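Local coordinates for protein putative esterase (Sulfolobus solfataricus P2, PDB 2RAU) that probably acts as a lipase or esterase of the alpha/beta-hydrolase family and binds calcium ions, at residues Ala13-Asn18 with Ile85-Ala90; Ala157-Ser162 with Leu173-Gly178; Pro192-Ile197 with Glu201-Tyr206. All coordinates share one frame; numbering follows the deposited sequence.

Contact 1: Ala13-Asn18 with Ile85-Ala90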
# COMPACT_ATOMS: atom_id res chain seq x y z
N ALA A 13 -18.64 -11.59 -1.42
CA ALA A 13 -19.33 -10.37 -1.11
C ALA A 13 -19.16 -9.31 -2.21
O ALA A 13 -18.04 -8.85 -2.47
CB ALA A 13 -18.81 -9.83 0.20
N PRO A 14 -20.27 -8.88 -2.84
CA PRO A 14 -20.17 -7.75 -3.79
C PRO A 14 -19.55 -6.47 -3.21
O PRO A 14 -19.70 -6.14 -2.04
CB PRO A 14 -21.63 -7.53 -4.25
CG PRO A 14 -22.25 -8.85 -4.11
CD PRO A 14 -21.63 -9.43 -2.82
N ILE A 15 -18.76 -5.79 -4.03
CA ILE A 15 -18.01 -4.60 -3.59
C ILE A 15 -18.90 -3.38 -3.79
O ILE A 15 -19.53 -3.24 -4.83
CB ILE A 15 -16.67 -4.52 -4.34
CG1 ILE A 15 -15.82 -5.75 -3.98
CG2 ILE A 15 -16.01 -3.17 -4.09
CD1 ILE A 15 -14.48 -5.91 -4.70
N LEU A 16 -19.01 -2.54 -2.79
CA LEU A 16 -19.86 -1.35 -2.89
C LEU A 16 -19.50 -0.54 -4.11
O LEU A 16 -18.31 -0.31 -4.39
CB LEU A 16 -19.81 -0.49 -1.64
CG LEU A 16 -18.63 0.44 -1.32
CD1 LEU A 16 -19.02 1.46 -0.20
CD2 LEU A 16 -17.32 -0.33 -0.99
N GLY A 17 -20.53 -0.17 -4.88
CA GLY A 17 -20.38 0.62 -6.10
C GLY A 17 -19.83 -0.13 -7.29
O GLY A 17 -19.65 0.45 -8.35
N ASN A 18 -19.55 -1.42 -7.10
CA ASN A 18 -18.91 -2.23 -8.13
C ASN A 18 -19.49 -3.61 -8.03
O ASN A 18 -18.80 -4.57 -7.70
CB ASN A 18 -17.40 -2.27 -7.89
CG ASN A 18 -16.75 -0.91 -8.03
OD1 ASN A 18 -16.36 -0.56 -9.13
ND2 ASN A 18 -16.68 -0.12 -6.93
N ILE A 85 -6.30 0.35 -8.80
CA ILE A 85 -5.57 -0.71 -9.52
C ILE A 85 -6.19 -2.08 -9.26
O ILE A 85 -6.30 -2.90 -10.17
CB ILE A 85 -4.03 -0.65 -9.26
CG1 ILE A 85 -3.24 -1.54 -10.23
CG2 ILE A 85 -3.64 -0.99 -7.83
CD1 ILE A 85 -3.56 -1.36 -11.65
N VAL A 86 -6.59 -2.35 -8.01
CA VAL A 86 -7.16 -3.65 -7.64
C VAL A 86 -8.44 -3.91 -8.40
O VAL A 86 -8.58 -4.94 -9.08
CB VAL A 86 -7.36 -3.78 -6.09
CG1 VAL A 86 -8.25 -5.00 -5.74
CG2 VAL A 86 -6.03 -3.84 -5.35
N LEU A 87 -9.37 -2.98 -8.33
CA LEU A 87 -10.68 -3.10 -9.00
C LEU A 87 -10.58 -3.10 -10.54
O LEU A 87 -11.25 -3.85 -11.22
CB LEU A 87 -11.62 -2.03 -8.48
CG LEU A 87 -11.88 -1.96 -6.95
CD1 LEU A 87 -12.94 -0.91 -6.65
CD2 LEU A 87 -12.32 -3.28 -6.30
N TYR A 88 -9.70 -2.26 -11.06
CA TYR A 88 -9.44 -2.16 -12.49
C TYR A 88 -8.91 -3.47 -13.06
O TYR A 88 -9.39 -3.95 -14.09
CB TYR A 88 -8.41 -1.04 -12.74
CG TYR A 88 -8.18 -0.79 -14.22
CD1 TYR A 88 -9.03 0.08 -14.93
CD2 TYR A 88 -7.16 -1.42 -14.93
CE1 TYR A 88 -8.83 0.31 -16.28
CE2 TYR A 88 -6.97 -1.16 -16.27
CZ TYR A 88 -7.80 -0.31 -16.93
OH TYR A 88 -7.62 -0.03 -18.25
N LEU A 89 -7.90 -4.02 -12.41
CA LEU A 89 -7.37 -5.31 -12.87
C LEU A 89 -8.40 -6.43 -12.72
O LEU A 89 -8.49 -7.27 -13.59
CB LEU A 89 -6.02 -5.65 -12.23
CG LEU A 89 -4.85 -4.75 -12.55
CD1 LEU A 89 -3.66 -5.26 -11.74
CD2 LEU A 89 -4.58 -4.71 -14.07
N ALA A 90 -9.17 -6.43 -11.63
CA ALA A 90 -10.23 -7.44 -11.48
C ALA A 90 -11.30 -7.30 -12.57
O ALA A 90 -11.76 -8.30 -13.12
CB ALA A 90 -10.83 -7.38 -10.08

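Contact 2: Ala157-Ser162 with Leu173-Gly178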
# COMPACT_ATOMS: atom_id res chain seq x y z
N ALA A 157 9.08 -3.92 -0.17
CA ALA A 157 8.69 -5.26 0.29
C ALA A 157 8.68 -6.25 -0.88
O ALA A 157 9.18 -7.37 -0.74
CB ALA A 157 7.34 -5.21 0.99
N ALA A 158 8.14 -5.85 -2.03
CA ALA A 158 8.06 -6.71 -3.22
C ALA A 158 9.46 -7.11 -3.70
O ALA A 158 9.72 -8.29 -4.05
CB ALA A 158 7.31 -6.03 -4.32
N LEU A 159 10.36 -6.14 -3.72
CA LEU A 159 11.73 -6.38 -4.13
C LEU A 159 12.48 -7.26 -3.14
O LEU A 159 13.24 -8.16 -3.55
CB LEU A 159 12.48 -5.07 -4.33
CG LEU A 159 12.58 -4.63 -5.79
CD1 LEU A 159 12.72 -3.12 -5.92
CD2 LEU A 159 13.74 -5.40 -6.45
N ASN A 160 12.32 -6.97 -1.84
CA ASN A 160 12.94 -7.78 -0.78
C ASN A 160 12.43 -9.25 -0.79
O ASN A 160 13.21 -10.21 -0.67
CB ASN A 160 12.68 -7.11 0.59
CG ASN A 160 13.48 -5.85 0.77
OD1 ASN A 160 14.29 -5.50 -0.09
ND2 ASN A 160 13.22 -5.11 1.85
N TYR A 161 11.12 -9.41 -0.93
CA TYR A 161 10.51 -10.73 -1.05
C TYR A 161 11.06 -11.47 -2.27
O TYR A 161 11.46 -12.65 -2.18
CB TYR A 161 8.96 -10.64 -1.14
CG TYR A 161 8.33 -11.98 -1.14
CD1 TYR A 161 7.98 -12.60 0.05
CD2 TYR A 161 8.10 -12.68 -2.33
CE1 TYR A 161 7.44 -13.86 0.06
CE2 TYR A 161 7.54 -13.96 -2.32
CZ TYR A 161 7.22 -14.54 -1.13
OH TYR A 161 6.67 -15.81 -1.10
N SER A 162 11.12 -10.77 -3.41
CA SER A 162 11.61 -11.34 -4.64
C SER A 162 13.07 -11.73 -4.56
O SER A 162 13.45 -12.72 -5.10
CB SER A 162 11.40 -10.37 -5.82
OG SER A 162 10.03 -10.16 -6.06
N LEU A 173 7.22 -8.27 -11.76
CA LEU A 173 7.18 -7.23 -10.72
C LEU A 173 6.59 -5.93 -11.25
O LEU A 173 6.91 -5.49 -12.34
CB LEU A 173 8.57 -6.98 -10.14
CG LEU A 173 9.09 -7.99 -9.12
CD1 LEU A 173 10.63 -7.94 -9.05
CD2 LEU A 173 8.46 -7.80 -7.75
N ILE A 174 5.66 -5.37 -10.49
CA ILE A 174 5.04 -4.09 -10.81
C ILE A 174 5.26 -3.14 -9.63
O ILE A 174 4.66 -3.30 -8.57
CB ILE A 174 3.53 -4.23 -11.04
CG1 ILE A 174 3.24 -5.24 -12.18
CG2 ILE A 174 2.85 -2.83 -11.28
CD1 ILE A 174 1.84 -5.85 -12.11
N LEU A 175 6.12 -2.13 -9.81
CA LEU A 175 6.44 -1.17 -8.74
C LEU A 175 5.71 0.15 -9.01
O LEU A 175 5.98 0.83 -9.99
CB LEU A 175 7.96 -0.97 -8.63
CG LEU A 175 8.78 -2.27 -8.45
CD1 LEU A 175 10.31 -1.97 -8.61
CD2 LEU A 175 8.39 -2.97 -7.08
N LEU A 176 4.75 0.46 -8.14
CA LEU A 176 3.90 1.64 -8.25
C LEU A 176 4.44 2.71 -7.27
O LEU A 176 4.07 2.78 -6.09
CB LEU A 176 2.43 1.27 -7.94
CG LEU A 176 1.82 0.18 -8.85
CD1 LEU A 176 0.57 -0.43 -8.25
CD2 LEU A 176 1.55 0.71 -10.25
N ASP A 177 5.37 3.48 -7.78
CA ASP A 177 6.09 4.49 -6.98
C ASP A 177 6.63 3.86 -5.69
O ASP A 177 6.36 4.31 -4.58
CB ASP A 177 5.20 5.74 -6.75
CG ASP A 177 5.96 7.06 -6.87
OD1 ASP A 177 7.01 7.12 -7.54
OD2 ASP A 177 5.45 8.07 -6.30
N GLY A 178 7.43 2.81 -5.83
CA GLY A 178 7.97 2.18 -4.64
C GLY A 178 9.16 1.29 -4.93
O GLY A 178 9.15 0.52 -5.86

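Contact 3: Pro192-Ile197 with Glu201-Tyr206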
# COMPACT_ATOMS: atom_id res chain seq x y z
N PRO A 192 11.98 11.05 12.56
CA PRO A 192 12.18 9.88 13.44
C PRO A 192 12.36 10.20 14.91
O PRO A 192 13.26 10.95 15.26
CB PRO A 192 13.44 9.24 12.89
CG PRO A 192 13.50 9.68 11.49
CD PRO A 192 12.95 11.06 11.46
N GLU A 193 11.53 9.63 15.77
CA GLU A 193 11.67 9.79 17.22
C GLU A 193 12.77 8.89 17.80
O GLU A 193 13.30 9.17 18.87
CB GLU A 193 10.34 9.49 17.92
CG GLU A 193 9.14 10.36 17.52
CD GLU A 193 7.84 9.88 18.21
OE1 GLU A 193 7.70 10.18 19.44
OE2 GLU A 193 6.96 9.21 17.55
N VAL A 194 13.07 7.78 17.11
CA VAL A 194 14.12 6.85 17.51
C VAL A 194 14.98 6.57 16.29
O VAL A 194 14.52 6.70 15.16
CB VAL A 194 13.55 5.51 18.10
CG1 VAL A 194 12.66 5.81 19.34
CG2 VAL A 194 12.79 4.76 17.05
N ASN A 195 16.23 6.22 16.52
CA ASN A 195 17.22 6.01 15.46
C ASN A 195 17.89 4.67 15.54
O ASN A 195 18.71 4.37 14.71
CB ASN A 195 18.30 7.12 15.52
CG ASN A 195 17.70 8.53 15.38
OD1 ASN A 195 17.16 8.88 14.32
ND2 ASN A 195 17.75 9.32 16.46
N SER A 196 17.53 3.87 16.54
CA SER A 196 18.05 2.51 16.68
C SER A 196 17.06 1.64 17.44
O SER A 196 16.11 2.15 18.03
CB SER A 196 19.39 2.53 17.43
OG SER A 196 19.20 2.89 18.79
N ILE A 197 17.28 0.33 17.42
CA ILE A 197 16.45 -0.60 18.17
C ILE A 197 16.57 -0.37 19.69
O ILE A 197 15.57 -0.45 20.40
CB ILE A 197 16.81 -2.08 17.89
CG1 ILE A 197 16.81 -2.43 16.38
CG2 ILE A 197 15.88 -3.01 18.68
CD1 ILE A 197 15.62 -2.03 15.63
N GLU A 201 13.40 0.74 22.60
CA GLU A 201 13.08 0.13 23.86
C GLU A 201 13.39 1.09 24.99
O GLU A 201 12.67 1.13 25.97
CB GLU A 201 13.89 -1.17 24.03
CG GLU A 201 13.85 -2.16 22.83
CD GLU A 201 12.57 -3.04 22.80
OE1 GLU A 201 11.74 -3.01 23.75
OE2 GLU A 201 12.41 -3.77 21.80
N ALA A 202 14.47 1.87 24.87
CA ALA A 202 14.85 2.78 25.95
C ALA A 202 13.79 3.84 26.12
O ALA A 202 13.36 4.14 27.24
CB ALA A 202 16.18 3.41 25.66
N LYS A 203 13.37 4.44 25.02
CA LYS A 203 12.34 5.47 25.06
C LYS A 203 10.90 4.96 25.07
O LYS A 203 9.98 5.73 25.33
CB LYS A 203 12.53 6.40 23.87
CG LYS A 203 13.83 7.22 23.90
CD LYS A 203 13.91 8.11 22.67
CE LYS A 203 15.16 8.98 22.67
NZ LYS A 203 15.19 9.84 21.45
N GLY A 204 10.68 3.69 24.74
CA GLY A 204 9.33 3.14 24.70
C GLY A 204 8.49 3.71 23.58
O GLY A 204 7.35 4.04 23.80
N ILE A 205 9.08 3.86 22.39
CA ILE A 205 8.41 4.41 21.21
C ILE A 205 8.62 3.37 20.15
O ILE A 205 9.75 3.19 19.70
CB ILE A 205 9.05 5.76 20.72
CG1 ILE A 205 8.98 6.82 21.83
CG2 ILE A 205 8.36 6.27 19.45
CD1 ILE A 205 9.79 8.06 21.52
N TYR A 206 7.56 2.65 19.79
CA TYR A 206 7.65 1.49 18.93
C TYR A 206 7.07 1.68 17.58
O TYR A 206 7.39 0.90 16.68
CB TYR A 206 7.00 0.26 19.60
CG TYR A 206 7.67 -0.16 20.88
CD1 TYR A 206 8.82 -0.97 20.85
CD2 TYR A 206 7.19 0.25 22.12
CE1 TYR A 206 9.45 -1.35 21.98
CE2 TYR A 206 7.85 -0.11 23.27
CZ TYR A 206 8.96 -0.91 23.19
OH TYR A 206 9.57 -1.30 24.33

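Contact 1: Ala13-Asn18 with Ile85-Ala90
Asn18 and Leu87 mark the nearest approach of the two backbones, with 8.3 Å between their CA atoms. Residues Ile15-Asn18 form a type II beta turn, closed by Asn18 N to Ile15 O at 2.9 Å, with Gly17 at a positive phi of 74°; residues 85-90 are helical throughout. The two ends of the turn, Ile15 and Asn18, both direct their CB toward the helix, and Leu87 answers from the other side with its two methyl branches divided between them. Leu87 CD2 meets Ile15 CD1 at 3.8 Å. Ile15 reaches that far because CG1 stands anti to the carbonyl carbon and chi2 (176°) stretches the chain out to CD1. The other branch, Leu87 CD1, lies 3.8 Å from Asn18 ND2, the leucine and amide side chains nearly perpendicular. That contact is apolar on the leucine side only: Asn18 ND2 donates to Leu16 O at 3.0 Å with an N-H...O angle of 151°, and it also bonds Pro79 O, which together should limit rotation of the amide. Only 116 Å² is buried between the segments, yet all three touching residues are buried, because others complete the cluster. Val43 of strand 37-45 and Leu21 of strand 21-29 touch both Ile15 and Leu87, placing helix 85-91 against the antiparallel N-terminal strands of the main sheet.

Contact 2: Ala157-Ser162 with Leu173-Gly178
Leu173 meets the helix at Ala158 and Ser162, residues one turn apart. In one of the two deposited conformers of Leu173, Leu173 CD2 lies 3.3 Å from Ser162 OG and 4.0 Å from Ala158 CB; these two distances are therefore less certain than the rest. The hydroxyl it approaches is turned back onto its own helix: with OG anti to the carbonyl carbon (chi1 -65°), Ser162 OG donates to Ala158 O at 2.8 Å. The hydroxyl is thus satisfied inside its own helix, and Ala158 O takes a second donor, Ser162 N, the two reaching it from opposite faces of its plane. Ile174 points its CB away from the helix, as strand alternation requires, and its side chain touches Val346, Trp349 and Leu350 of helix 338-353. The axes of the short segments 157-162 and 173-176 run at 154°, nearly antiparallel, and come within 9.5 Å. This is the return half of a beta-alpha-beta crossover, strand 146-151, helix 153-169, strand 170-176, whose outer strands pair in parallel in the alpha/beta-hydrolase sheet. Leu175 faces the helix again. Leu175 CD1 touches Leu159 CD1 at 3.8 Å, while Leu175 CD2 stands 4.3 Å from Ala158 CB. Past the strand, Asp177 turns off at positive phi (50°), and its OD2 bonds His329 ND1 and Ser302 OG, consistent with the acid of a Ser-His-Asp triad with Ser152.

Contact 3: Pro192-Ile197 with Glu201-Tyr206
Ile205 packs against both Glu193 and Val194, and its atoms can be followed outward. Ile205 CB comes 3.9 Å from Val194 CG1, the two side chains running antiparallel past one another. At the next step the branches divide. Ile205 CG2, anti to the backbone N, lies 3.8 Å from Glu193 OE2 and close to CD of the same carboxylate. The other branch, extended through CG1 (chi2 170°), ends at Ile205 CD1, which meets Glu193 OE1 at 3.6 Å and also the CB of that glutamate. The glutamate thus lies across the isoleucine, its carboxylate beside both ends of the branched chain. The contact also buries Ile205 O, which has no partner in the model. The two segments bracket helix 197-203: Ser196 is the N-cap, its OG bonded to Glu199 N, and Gly204 leaves helical geometry at positive phi. This surface helix belongs to the long insertion between strands 170-176 and 297-302, consistent with the cap of an alpha/beta hydrolase. Lys203, fully extended, donates from NZ to Glu193 O at 3.3 Å, nearly along the C=O axis (170°), and makes a salt bridge with Glu199. On the helix, Glu201 N makes a weak bond to Ile197 O, while Tyr206 OH donates to Glu201 OE1 at 2.8 Å, from above the carboxylate plane. An alanine at Glu201 would remove that carboxylate and is likely to leave the Tyr206 hydroxyl without this acceptor.

In the fold
From the N terminus, contact 1 comes first and closes a long loop of 66 residues, tying the turn Ile15-Asn18 to helix 85-91. Contact 2 closes a short excursion of ten residues from helix 153-169 into strand 170-176. Contact 3 spans just three residues, tying the loop before helix 197-203 to that helix's last turn and the residues just after it. All three lie in series; none nests in or crosses another. Contacts 1 and 2 reach the same large sheet and meet where Ile85 CG2 packs 4.3 Å from Leu176 CD1. Contact 3 touches neither: centre to centre it is about 39 Å from contact 1, across the chain's centre, and about 27 Å from contact 2.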